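Local coordinates for surface-associated protein CshB (Streptococcus gordonii, PDB 6YZG) that acts as a cell-wall-linked streptococcal surface adhesin, probably binding host fibronectin, and is represented here by its non-repetitive domain 2, at the interface of chains A and B. Numbering follows the deposited sequence. Chains: chain A/B, Surface-associated protein CshB.

Contact 1: the interface of chains A and B. Residues chain A 138, 140, 158, 160-162; chain B 239-242, 274.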
loop_
_atom_site.group_PDB
_atom_site.type_symbol
_atom_site.label_atom_id
_atom_site.label_comp_id
_atom_site.label_asym_id
_atom_site.label_seq_id
_atom_site.Cartn_x
_atom_site.Cartn_y
_atom_site.Cartn_z
ATOM N N PRO A 138 12.819 -18.013 25.889
ATOM C CA PRO A 138 12.353 -16.674 25.558
ATOM C C PRO A 138 10.963 -16.659 24.919
ATOM O O PRO A 138 10.475 -17.714 24.455
ATOM C CB PRO A 138 13.389 -16.290 24.507
ATOM C CG PRO A 138 13.718 -17.543 23.804
ATOM C CD PRO A 138 13.688 -18.635 24.889
ATOM N N VAL A 140 9.399 -14.613 21.985
ATOM C CA VAL A 140 9.906 -13.821 20.850
ATOM C C VAL A 140 8.735 -13.357 20.022
ATOM O O VAL A 140 7.833 -14.148 19.731
ATOM C CB VAL A 140 10.829 -14.629 19.968
ATOM C CG1 VAL A 140 11.269 -13.834 18.790
ATOM C CG2 VAL A 140 12.030 -15.119 20.752
ATOM N N THR A 158 10.353 -20.703 13.033
ATOM C CA THR A 158 10.744 -20.893 14.428
ATOM C C THR A 158 10.967 -22.392 14.699
ATOM O O THR A 158 10.325 -23.237 14.062
ATOM C CB THR A 158 9.659 -20.366 15.380
ATOM O OG1 THR A 158 10.109 -20.541 16.725
ATOM C CG2 THR A 158 8.290 -21.013 15.178
ATOM N N GLY A 160 10.560 -23.013 18.031
ATOM C CA GLY A 160 9.773 -22.960 19.266
ATOM C C GLY A 160 8.320 -23.241 19.037
ATOM O O GLY A 160 7.956 -23.932 18.063
ATOM N N THR A 161 7.465 -22.710 19.872
ATOM C CA THR A 161 6.032 -22.954 19.736
ATOM C C THR A 161 5.525 -22.410 18.413
ATOM O O THR A 161 5.972 -21.378 17.928
ATOM C CB THR A 161 5.248 -22.453 20.935
ATOM O OG1 THR A 161 5.387 -21.040 21.081
ATOM C CG2 THR A 161 5.705 -23.131 22.203
ATOM N N GLY A 162 4.512 -23.019 17.870
ATOM C CA GLY A 162 3.899 -22.523 16.647
ATOM C C GLY A 162 3.307 -21.154 16.838
ATOM O O GLY A 162 2.849 -20.769 17.920
ATOM N N MET B 239 4.010 -14.423 17.742
ATOM C CA MET B 239 4.845 -14.813 18.889
ATOM C C MET B 239 5.184 -16.298 18.860
ATOM O O MET B 239 4.328 -17.141 18.507
ATOM C CB MET B 239 4.087 -14.485 20.174
ATOM C CG MET B 239 4.834 -14.683 21.440
ATOM S SD MET B 239 3.647 -14.710 22.880
ATOM C CE MET B 239 2.990 -16.390 22.963
ATOM N N THR B 240 6.408 -16.591 19.265
ATOM C CA THR B 240 6.887 -17.990 19.450
ATOM C C THR B 240 7.603 -18.061 20.788
ATOM O O THR B 240 8.357 -17.114 21.132
ATOM C CB THR B 240 7.739 -18.455 18.264
ATOM O OG1 THR B 240 8.145 -19.811 18.524
ATOM C CG2 THR B 240 9.008 -17.637 18.076
ATOM N N ARG B 241 7.371 -19.130 21.542
ATOM C CA ARG B 241 8.019 -19.301 22.863
ATOM C C ARG B 241 8.946 -20.517 22.831
ATOM O O ARG B 241 8.660 -21.439 22.142
ATOM C CB ARG B 241 6.943 -19.483 23.934
ATOM C CG ARG B 241 7.471 -19.539 25.361
ATOM C CD ARG B 241 6.408 -19.490 26.454
ATOM N NE ARG B 241 5.930 -18.136 26.443
ATOM C CZ ARG B 241 4.808 -17.703 26.994
ATOM N NH1 ARG B 241 3.972 -18.526 27.616
ATOM N NH2 ARG B 241 4.503 -16.425 26.868
ATOM N N GLY B 242 10.045 -20.438 23.584
ATOM C CA GLY B 242 10.970 -21.575 23.653
ATOM C C GLY B 242 11.721 -21.818 22.377
ATOM O O GLY B 242 12.097 -22.967 22.095
ATOM N N TYR B 274 12.758 -25.633 26.316
ATOM C CA TYR B 274 11.703 -26.536 25.798
ATOM C C TYR B 274 12.282 -27.915 25.426
ATOM O O TYR B 274 11.480 -28.853 25.159
ATOM C CB TYR B 274 11.030 -25.817 24.632
ATOM C CG TYR B 274 9.839 -25.005 25.050
ATOM C CD1 TYR B 274 9.914 -24.031 26.039
ATOM C CD2 TYR B 274 8.611 -25.271 24.461
ATOM C CE1 TYR B 274 8.789 -23.291 26.395
ATOM C CE2 TYR B 274 7.474 -24.612 24.874
ATOM C CZ TYR B 274 7.578 -23.566 25.761
ATOM O OH TYR B 274 6.361 -22.985 26.032
HETATM O O HOH W 1 3.404 -19.418 20.201
HETATM O O HOH W 2 11.087 -18.029 21.496
#
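An antiparallel beta bridge between A:Val140 and B:Thr240 joins strand 139-144 of chain A to strand 234-241 of chain B, both copies of a CshA-type non-repetitive domain 2. The two residues exchange backbone bonds, A:Val140 N to B:Thr240 O at 2.8 Å and B:Thr240 N to A:Val140 O at 2.9 Å, and B:Gly242 N continues the pairing to A:Pro138 O. On its other side the B strand is gripped by A:Thr161. The backbone N of A:Thr161 donates to the O of B:Arg241, a poorly ordered residue, while its side-chain hydroxyl OG1 accepts from B:Arg241 N at 2.8 Å. That hydroxyl sits between its own backbone N and carbonyl carbon (chi1 62°), which turns it back to the B backbone and sends the methyl CG2 toward B:Tyr274, meeting ring carbon CE2 at 3.5 Å. The hydroxyl of B:Thr240, anti to its backbone N (chi1 -180°), points away from A:Val140 and donates to A:Thr161 O at 2.7 Å, in the carbonyl plane and on a lone pair. The same OG1 also shares a hydrogen bond of undecided direction with A:Thr158 OG1 (2.8 Å), the two threonine side chains sliding past each other in opposite directions. A:Thr158 OG1 also accepts from A:Gly160 N, which ties the turn carrying A:Thr161 to the end of strand 153-158. One water joins A:Thr161 OG1, A:Gly162 O and B:Met239 O; another bridges A:Pro138 O and B:Thr240 O.

Contact 2: the interface of chains A and B. Residues chain A 2, 35, 37, 125, 127, 138, 140; chain B 243, 246, 260, 262.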
loop_
_atom_site.group_PDB
_atom_site.type_symbol
_atom_site.label_atom_id
_atom_site.label_comp_id
_atom_site.label_asym_id
_atom_site.label_seq_id
_atom_site.Cartn_x
_atom_site.Cartn_y
_atom_site.Cartn_z
ATOM N N LEU A 2 13.760 -4.937 19.501
ATOM C CA LEU A 2 15.228 -4.697 19.496
ATOM C C LEU A 2 15.576 -3.511 18.633
ATOM O O LEU A 2 15.090 -3.351 17.511
ATOM C CB LEU A 2 15.949 -5.938 19.006
ATOM C CG LEU A 2 15.808 -7.189 19.877
ATOM C CD1 LEU A 2 16.523 -8.347 19.264
ATOM C CD2 LEU A 2 16.257 -6.945 21.320
ATOM N N VAL A 35 19.671 -10.950 25.955
ATOM C CA VAL A 35 19.405 -11.742 24.737
ATOM C C VAL A 35 20.603 -11.648 23.819
ATOM O O VAL A 35 21.221 -10.587 23.636
ATOM C CB VAL A 35 18.132 -11.254 24.038
ATOM C CG1 VAL A 35 16.901 -11.426 24.893
ATOM C CG2 VAL A 35 18.222 -9.860 23.536
ATOM N N LEU A 37 21.680 -12.892 19.925
ATOM C CA LEU A 37 21.358 -13.437 18.612
ATOM C C LEU A 37 22.691 -13.737 17.933
ATOM O O LEU A 37 23.608 -12.885 17.926
ATOM C CB LEU A 37 20.617 -12.456 17.708
ATOM C CG LEU A 37 19.375 -11.774 18.256
ATOM C CD1 LEU A 37 18.697 -10.951 17.176
ATOM C CD2 LEU A 37 18.444 -12.641 19.040
ATOM N N PHE A 125 18.812 -17.005 12.873
ATOM C CA PHE A 125 19.520 -16.699 14.128
ATOM C C PHE A 125 19.348 -17.817 15.152
ATOM O O PHE A 125 18.297 -18.328 15.324
ATOM C CB PHE A 125 18.886 -15.468 14.786
ATOM C CG PHE A 125 19.060 -14.165 14.046
ATOM C CD1 PHE A 125 20.262 -13.484 14.065
ATOM C CD2 PHE A 125 18.030 -13.617 13.327
ATOM C CE1 PHE A 125 20.428 -12.283 13.396
ATOM C CE2 PHE A 125 18.199 -12.425 12.653
ATOM C CZ PHE A 125 19.383 -11.751 12.700
ATOM N N ILE A 127 19.197 -18.190 19.033
ATOM C CA ILE A 127 18.763 -17.246 20.092
ATOM C C ILE A 127 19.071 -17.852 21.449
ATOM O O ILE A 127 18.777 -19.000 21.632
ATOM C CB ILE A 127 17.247 -17.011 20.015
ATOM C CG1 ILE A 127 16.829 -16.353 18.709
ATOM C CG2 ILE A 127 16.756 -16.228 21.222
ATOM C CD1 ILE A 127 15.348 -16.517 18.551
ATOM N N PRO A 138 12.819 -18.013 25.889
ATOM C CA PRO A 138 12.353 -16.674 25.558
ATOM C C PRO A 138 10.963 -16.659 24.919
ATOM O O PRO A 138 10.475 -17.714 24.455
ATOM C CB PRO A 138 13.389 -16.290 24.507
ATOM C CG PRO A 138 13.718 -17.543 23.804
ATOM C CD PRO A 138 13.688 -18.635 24.889
ATOM N N VAL A 140 9.399 -14.613 21.985
ATOM C CA VAL A 140 9.906 -13.821 20.850
ATOM C C VAL A 140 8.735 -13.357 20.022
ATOM O O VAL A 140 7.833 -14.148 19.731
ATOM C CB VAL A 140 10.829 -14.629 19.968
ATOM C CG1 VAL A 140 11.269 -13.834 18.790
ATOM C CG2 VAL A 140 12.030 -15.119 20.752
ATOM N N ALA B 243 11.890 -20.812 21.514
ATOM C CA ALA B 243 12.724 -20.938 20.314
ATOM C C ALA B 243 14.199 -20.816 20.685
ATOM O O ALA B 243 14.543 -19.883 21.431
ATOM C CB ALA B 243 12.349 -19.869 19.339
ATOM N N VAL B 246 15.279 -18.773 15.055
ATOM C CA VAL B 246 14.213 -18.123 14.286
ATOM C C VAL B 246 14.781 -17.687 12.971
ATOM O O VAL B 246 15.972 -17.333 12.883
ATOM C CB VAL B 246 13.613 -16.924 15.005
ATOM C CG1 VAL B 246 12.878 -17.344 16.244
ATOM C CG2 VAL B 246 14.601 -15.873 15.290
ATOM N N MET B 260 12.098 -7.694 15.452
ATOM C CA MET B 260 12.158 -8.825 16.408
ATOM C C MET B 260 12.148 -8.216 17.804
ATOM O O MET B 260 12.915 -7.261 18.053
ATOM C CB MET B 260 13.386 -9.703 16.252
ATOM C CG MET B 260 13.365 -10.904 17.224
ATOM S SD MET B 260 14.956 -11.833 17.178
ATOM C CE MET B 260 14.957 -12.504 15.545
ATOM N N PHE B 262 11.321 -9.159 22.283
ATOM C CA PHE B 262 11.227 -10.139 23.366
ATOM C C PHE B 262 10.268 -9.607 24.409
ATOM O O PHE B 262 10.324 -8.413 24.754
ATOM C CB PHE B 262 12.596 -10.411 23.947
ATOM C CG PHE B 262 13.538 -11.153 23.053
ATOM C CD1 PHE B 262 14.151 -10.559 21.945
ATOM C CD2 PHE B 262 13.748 -12.509 23.226
ATOM C CE1 PHE B 262 14.937 -11.318 21.098
ATOM C CE2 PHE B 262 14.612 -13.254 22.438
ATOM C CZ PHE B 262 15.194 -12.657 21.334
HETATM O O HOH W 3 13.008 -4.952 16.091
HETATM O O HOH W 4 11.087 -18.029 21.496
#
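A:Phe125 and B:Val246 form an antiparallel bridge, with A:Phe125 N to B:Val246 O at 2.9 Å and a return bond from B:Val246 N to A:Phe125 O; A:Val140 also stands opposite B:Phe262 in an antiparallel bridge, and A:Leu2 N donates to B:Met260 O. This intermolecular strand pairing encloses an apolar core around B:Phe262 and B:Met260 that probably contributes to dimer packing. B:Phe262 hides more of its surface against chain A than the other residues of the patch. A:Val35 reaches it tip to tip, its methyl CG1 lying over the ring centre, 3.7 Å from the centroid, in a CH-pi contact. A:Ile127 CG2 and A:Pro138 CB meet the same ring in its plane, at the edge, and A:Val140 CG2 comes to CE2 at 3.6 Å. A:Leu2 CD1 approaches CE1 obliquely. The thioether of B:Met260 extends from a CG anti to its backbone N (chi1 -177°), which carries SD to A:Leu37 CD1 at 3.8 Å. Beyond it the terminal bend takes CE to the A:Phe125 ring at CD2, the two side chains running past each other in opposite directions. Water links the backbones of A:Leu2 and B:Met260, and another connects A:Pro138 O to B:Ala243 N. A:Ile127 meets B:Val246 at about a right angle, and its CD1 fits tightly against both valine methyls, 3.4 Å from CG2.

Contact 3: the interface of chains A and B. Residues chain A 111-113, 121, 144-146; chain B 255-257, 259.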
loop_
_atom_site.group_PDB
_atom_site.type_symbol
_atom_site.label_atom_id
_atom_site.label_comp_id
_atom_site.label_asym_id
_atom_site.label_seq_id
_atom_site.Cartn_x
_atom_site.Cartn_y
_atom_site.Cartn_z
ATOM N N GLN A 111 14.480 -1.941 12.729
ATOM C CA GLN A 111 14.381 -2.772 11.519
ATOM C C GLN A 111 15.735 -3.345 11.145
ATOM O O GLN A 111 16.745 -2.584 11.074
ATOM C CB GLN A 111 13.836 -1.938 10.368
ATOM C CG GLN A 111 12.384 -1.640 10.495
ATOM C CD GLN A 111 11.843 -0.864 9.332
ATOM O OE1 GLN A 111 12.584 -0.490 8.422
ATOM N NE2 GLN A 111 10.564 -0.609 9.425
ATOM N N LEU A 112 15.780 -4.603 10.744
ATOM C CA LEU A 112 16.929 -5.212 10.084
ATOM C C LEU A 112 16.627 -5.313 8.591
ATOM O O LEU A 112 15.557 -5.765 8.234
ATOM C CB LEU A 112 17.174 -6.579 10.698
ATOM C CG LEU A 112 18.539 -7.192 10.427
ATOM C CD1 LEU A 112 19.610 -6.449 11.239
ATOM C CD2 LEU A 112 18.531 -8.677 10.743
ATOM N N VAL A 113 17.519 -4.787 7.766
ATOM C CA VAL A 113 17.201 -4.645 6.329
ATOM C C VAL A 113 18.309 -5.220 5.445
ATOM O O VAL A 113 19.350 -5.497 5.894
ATOM C CB VAL A 113 16.979 -3.155 5.990
ATOM C CG1 VAL A 113 15.747 -2.568 6.664
ATOM C CG2 VAL A 113 18.210 -2.319 6.307
ATOM N N TRP A 121 16.318 -13.124 -0.104
ATOM C CA TRP A 121 17.334 -13.256 0.974
ATOM C C TRP A 121 16.714 -13.880 2.201
ATOM O O TRP A 121 15.474 -13.870 2.363
ATOM C CB TRP A 121 17.998 -11.907 1.315
ATOM C CG TRP A 121 17.094 -10.893 1.916
ATOM C CD1 TRP A 121 16.272 -10.009 1.272
ATOM C CD2 TRP A 121 16.948 -10.532 3.303
ATOM N NE1 TRP A 121 15.687 -9.125 2.131
ATOM C CE2 TRP A 121 16.088 -9.429 3.400
ATOM C CE3 TRP A 121 17.537 -11.019 4.474
ATOM C CZ2 TRP A 121 15.775 -8.802 4.609
ATOM C CZ3 TRP A 121 17.213 -10.410 5.677
ATOM C CH2 TRP A 121 16.355 -9.330 5.733
ATOM N N ASP A 144 6.994 -7.956 10.017
ATOM C CA ASP A 144 7.596 -7.234 8.885
ATOM C C ASP A 144 7.283 -5.766 9.092
ATOM O O ASP A 144 6.109 -5.433 9.108
ATOM C CB ASP A 144 7.033 -7.718 7.544
ATOM C CG ASP A 144 7.614 -7.072 6.300
ATOM O OD1 ASP A 144 8.441 -6.176 6.385
ATOM O OD2 ASP A 144 7.203 -7.530 5.207
ATOM N N GLY A 145 8.308 -4.948 9.167
ATOM C CA GLY A 145 8.089 -3.502 9.403
ATOM C C GLY A 145 7.579 -2.787 8.165
ATOM O O GLY A 145 7.173 -1.604 8.307
ATOM N N GLU A 146 7.665 -3.395 6.988
ATOM C CA GLU A 146 7.246 -2.717 5.738
ATOM C C GLU A 146 5.920 -3.255 5.229
ATOM O O GLU A 146 5.557 -4.368 5.497
ATOM C CB GLU A 146 8.286 -2.896 4.638
ATOM C CG GLU A 146 9.611 -2.245 4.935
ATOM C CD GLU A 146 9.565 -0.759 4.623
ATOM O OE1 GLU A 146 8.584 -0.311 4.041
ATOM O OE2 GLU A 146 10.495 -0.084 4.969
ATOM N N GLN B 255 11.614 -3.610 -0.833
ATOM C CA GLN B 255 12.326 -4.020 0.395
ATOM C C GLN B 255 11.337 -4.353 1.483
ATOM O O GLN B 255 10.295 -3.692 1.652
ATOM C CB GLN B 255 13.248 -2.926 0.926
ATOM C CG GLN B 255 14.472 -2.722 0.073
ATOM C CD GLN B 255 15.419 -1.746 0.715
ATOM O OE1 GLN B 255 15.861 -0.819 0.037
ATOM N NE2 GLN B 255 15.791 -2.005 1.954
ATOM N N GLN B 256 11.664 -5.362 2.277
ATOM C CA GLN B 256 10.904 -5.661 3.491
ATOM C C GLN B 256 11.854 -5.469 4.652
ATOM O O GLN B 256 13.029 -5.248 4.433
ATOM C CB GLN B 256 10.324 -7.079 3.459
ATOM C CG GLN B 256 9.553 -7.415 2.204
ATOM C CD GLN B 256 8.454 -6.428 1.891
ATOM O OE1 GLN B 256 7.570 -6.078 2.727
ATOM N NE2 GLN B 256 8.452 -5.941 0.665
ATOM N N ALA B 257 11.399 -5.621 5.866
ATOM C CA ALA B 257 12.283 -5.365 7.013
ATOM C C ALA B 257 11.907 -6.222 8.202
ATOM O O ALA B 257 10.736 -6.338 8.502
ATOM C CB ALA B 257 12.135 -3.893 7.364
ATOM N N MET B 259 11.464 -7.002 12.076
ATOM C CA MET B 259 11.373 -6.520 13.455
ATOM C C MET B 259 11.368 -7.748 14.362
ATOM O O MET B 259 10.648 -8.756 14.069
ATOM C CB MET B 259 10.060 -5.799 13.711
ATOM C CG MET B 259 9.953 -4.572 12.827
ATOM S SD MET B 259 8.453 -3.629 13.037
ATOM C CE MET B 259 8.608 -3.127 14.755
HETATM O O HOH W 5 14.380 -6.472 1.486
#
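The carboxylate oxygen OD1 of A:Asp144 accepts hydrogen bonds from backbone N-H groups, B:Ala257 N at 3.1 Å across the interface and A:Glu146 N at 2.9 Å from its own chain. They arrive from opposite faces of the carboxylate plane, the B:Ala257 donor 36° out of it and the A:Glu146 donor 56°, so that the oxygen is held between the partner segment and the turn that follows strand 139-144. CG of A:Asp144 is anti to the backbone N (chi1 -178°), which places the carboxylate beside the turn. A:Gly145 N in that turn donates to B:Ala257 O at 2.9 Å, tilted from the carbonyl plane. The backbone N and O of B:Ala257 are both bonded by neighbouring residues of chain A. Its methyl CB rests against the terminal amide of A:Gln111, 3.6 Å from CD, with A:Val113 CG1 and A:Glu146 CG as further apolar neighbours. The A:Gln111 chain is extended beyond CG and lies along this methyl. B:Met259 brings its SD to A:Gly145 CA at 3.7 Å. B:Gln256 crosses A:Asp144 obliquely, its amide plane nearly perpendicular to the carboxylate; the close approach of the modelled OE1 to OD2 pairs two acceptors, making this amide orientation doubtful. A water joins the indole NE1 of A:Trp121 to B:Gln256 N. The site lies where the B segment leading into strand 258-263 passes the end of A strand 139-144, near the start of strand 119-131.

Contact 1 and contact 2 lie about 9 Å apart between the centres of their C-alpha atoms and share A:Pro138 and A:Val140; contact 3 is about 20 Å from contact 1 and about 16 Å from contact 2, centre to centre. Strand 139-144 of chain A connects all three, pairing with B strand 234-241 on one side and B strand 258-263 on the other, and ending at contact 3. The B strands thus appear to complete the sheet of chain A, and two-fold symmetry repeats this reciprocally. The arrangement suggests strand exchange between two adhesin domains, although the structure alone does not show whether this dimer forms on the bacterial surface.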